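Local coordinates for major centromere autoantigen B (Homo sapiens, PDB 1HLV), which binds the CENP-B box of centromeric DNA through an N-terminal DNA-binding domain with helix-turn-helix architecture, kinking the DNA, at a contact of chain A with DNA. Sequence-based numbering; all coordinates share one arbitrary frame.

A contact of chain A with DNA. Residues 6-7, 13, 68. With nucleotides of chain C; nucleotides of chain B.
Gln7 slips its carboxamide flat between the backbones of two strands. One face lies over C5' of DA14 of chain B, 4.0 Å from Gln7 CD; above the other face, displaced towards CG, sits C5' of DA12 of chain C. On that side the tighter touch is made by the aliphatic stem, with Gln7 CG 3.6 Å from DA12 C5'. At the edge, NE2 points past the sugar of DA13 of chain B, near its C4'. OE1 lies 3.9 Å from OP1 of DA14, which sits below the amide on the DA14 face, too far for a bond. The bend at chi2 (-79°) turns the amide into this slot. Gln7 packs against deoxyribose carbons here and appears to fit backbone shape, lying between sugars of the two strands across what appears to be the minor groove. Just before it in the loop, the carbonyl O of Arg6 packs against C4' of DA14.

Lys13, from helix 10-22, makes the salt bridge. Its chain bends at chi3 (-69°), curling CD and the amino group NZ around DA14 OP1; NZ reaches that phosphate oxygen at 3.3 Å, a contact that is weak as a hydrogen bond. The same NZ is 2.9 Å from water 1, and the water lies 3.0 Å from OP1 of DA13, so one lysine addresses consecutive phosphates, directly and through solvent. These contacts would recognise backbone shape and charge more than sequence.

Thr68, in the loop between 3-10 helix 60-64 and helix 75-88, comes near both strands, though too loosely for a hydrogen bond: its hydroxyl OG1 stands 3.8 Å from O3' of DA12 and 3.8 Å from C5' of DA13.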
loop_
_atom_site.group_PDB
_atom_site.type_symbol
_atom_site.label_atom_id
_atom_site.label_comp_id
_atom_site.label_asym_id
_atom_site.label_seq_id
_atom_site.Cartn_x
_atom_site.Cartn_y
_atom_site.Cartn_z
ATOM N N ARG A 6 -6.605 -15.504 -8.190
ATOM C CA ARG A 6 -5.260 -15.394 -7.681
ATOM C C ARG A 6 -4.941 -13.927 -7.415
ATOM O O ARG A 6 -5.008 -13.097 -8.324
ATOM C CB ARG A 6 -4.298 -15.971 -8.715
ATOM C CG ARG A 6 -2.836 -15.658 -8.476
ATOM C CD ARG A 6 -2.144 -16.699 -7.604
ATOM N NE ARG A 6 -0.689 -16.580 -7.700
ATOM C CZ ARG A 6 -0.012 -16.600 -8.849
ATOM N NH1 ARG A 6 -0.657 -16.734 -10.006
ATOM N NH2 ARG A 6 1.314 -16.487 -8.847
ATOM N N GLN A 7 -4.625 -13.600 -6.167
ATOM C CA GLN A 7 -4.262 -12.231 -5.818
ATOM C C GLN A 7 -2.737 -12.124 -5.853
ATOM O O GLN A 7 -2.029 -13.023 -5.398
ATOM C CB GLN A 7 -4.797 -11.861 -4.429
ATOM C CG GLN A 7 -6.227 -11.298 -4.418
ATOM C CD GLN A 7 -6.296 -9.829 -4.825
ATOM O OE1 GLN A 7 -5.279 -9.206 -5.155
ATOM N NE2 GLN A 7 -7.504 -9.268 -4.801
ATOM N N LYS A 13 3.192 -7.628 -9.237
ATOM C CA LYS A 13 2.566 -6.864 -10.308
ATOM C C LYS A 13 3.579 -5.875 -10.873
ATOM O O LYS A 13 3.567 -5.563 -12.056
ATOM C CB LYS A 13 1.308 -6.147 -9.796
ATOM C CG LYS A 13 0.107 -7.089 -9.686
ATOM C CD LYS A 13 -1.125 -6.443 -9.050
ATOM C CE LYS A 13 -0.906 -6.170 -7.559
ATOM N NZ LYS A 13 -2.179 -5.862 -6.848
ATOM N N THR A 68 -3.382 -5.301 -1.932
ATOM C CA THR A 68 -4.426 -4.314 -2.140
ATOM C C THR A 68 -4.102 -2.927 -1.587
ATOM O O THR A 68 -3.554 -2.784 -0.488
ATOM C CB THR A 68 -5.698 -4.819 -1.482
ATOM O OG1 THR A 68 -6.226 -5.892 -2.269
ATOM C CG2 THR A 68 -6.709 -3.726 -1.332
ATOM P P DA C 12 -7.428 -13.198 0.193
ATOM O OP1 DA C 12 -6.666 -14.127 -0.666
ATOM O OP2 DA C 12 -7.886 -13.646 1.536
ATOM O "O5'" DA C 12 -6.561 -11.880 0.368
ATOM C "C5'" DA C 12 -6.174 -11.136 -0.778
ATOM C "C4'" DA C 12 -6.181 -9.659 -0.475
ATOM O "O4'" DA C 12 -7.533 -9.161 -0.347
ATOM C "C3'" DA C 12 -5.466 -9.275 0.811
ATOM O "O3'" DA C 12 -4.800 -8.043 0.566
ATOM C "C2'" DA C 12 -6.603 -9.105 1.806
ATOM C "C1'" DA C 12 -7.735 -8.579 0.934
ATOM N N9 DA C 12 -9.091 -8.937 1.360
ATOM C C8 DA C 12 -9.569 -10.195 1.663
ATOM N N7 DA C 12 -10.853 -10.223 1.923
ATOM C C5 DA C 12 -11.248 -8.896 1.801
ATOM C C6 DA C 12 -12.502 -8.270 1.919
ATOM N N6 DA C 12 -13.632 -8.926 2.180
ATOM N N1 DA C 12 -12.557 -6.930 1.745
ATOM C C2 DA C 12 -11.422 -6.278 1.461
ATOM N N3 DA C 12 -10.185 -6.760 1.306
ATOM C C4 DA C 12 -10.169 -8.089 1.486
ATOM P P DA B 13 -6.365 -1.972 -5.823
ATOM O OP1 DA B 13 -4.925 -2.086 -5.490
ATOM O OP2 DA B 13 -6.831 -0.841 -6.666
ATOM O "O5'" DA B 13 -6.855 -3.340 -6.470
ATOM C "C5'" DA B 13 -6.530 -4.585 -5.863
ATOM C "C4'" DA B 13 -7.049 -5.731 -6.702
ATOM O "O4'" DA B 13 -8.497 -5.757 -6.706
ATOM C "C3'" DA B 13 -6.637 -5.729 -8.176
ATOM O "O3'" DA B 13 -6.604 -7.090 -8.590
ATOM C "C2'" DA B 13 -7.834 -5.091 -8.851
ATOM C "C1'" DA B 13 -8.960 -5.724 -8.055
ATOM N N9 DA B 13 -10.230 -5.006 -8.079
ATOM C C8 DA B 13 -10.454 -3.650 -8.169
ATOM N N7 DA B 13 -11.726 -3.321 -8.162
ATOM C C5 DA B 13 -12.383 -4.542 -8.066
ATOM C C6 DA B 13 -13.748 -4.882 -8.017
ATOM N N6 DA B 13 -14.739 -3.977 -8.062
ATOM N N1 DA B 13 -14.067 -6.200 -7.920
ATOM C C2 DA B 13 -13.071 -7.097 -7.876
ATOM N N3 DA B 13 -11.749 -6.897 -7.914
ATOM C C4 DA B 13 -11.471 -5.587 -8.011
ATOM P P DA B 14 -5.391 -7.646 -9.472
ATOM O OP1 DA B 14 -4.196 -7.791 -8.609
ATOM O OP2 DA B 14 -5.312 -6.825 -10.712
ATOM O "O5'" DA B 14 -5.929 -9.097 -9.854
ATOM C "C5'" DA B 14 -6.293 -10.019 -8.833
ATOM C "C4'" DA B 14 -7.294 -11.024 -9.351
ATOM O "O4'" DA B 14 -8.605 -10.444 -9.507
ATOM C "C3'" DA B 14 -6.970 -11.655 -10.696
ATOM O "O3'" DA B 14 -7.528 -12.969 -10.659
ATOM C "C2'" DA B 14 -7.730 -10.765 -11.665
ATOM C "C1'" DA B 14 -9.001 -10.470 -10.878
ATOM N N9 DA B 14 -9.652 -9.188 -11.144
ATOM C C8 DA B 14 -9.059 -7.960 -11.310
ATOM N N7 DA B 14 -9.911 -6.966 -11.359
ATOM C C5 DA B 14 -11.149 -7.585 -11.252
ATOM C C6 DA B 14 -12.454 -7.075 -11.201
ATOM N N6 DA B 14 -12.735 -5.772 -11.205
ATOM N N1 DA B 14 -13.476 -7.961 -11.123
ATOM C C2 DA B 14 -13.185 -9.266 -11.068
ATOM N N3 DA B 14 -11.994 -9.865 -11.076
ATOM C C4 DA B 14 -11.007 -8.956 -11.170
HETATM O O HOH W 1 -3.454 -3.361 -7.738
#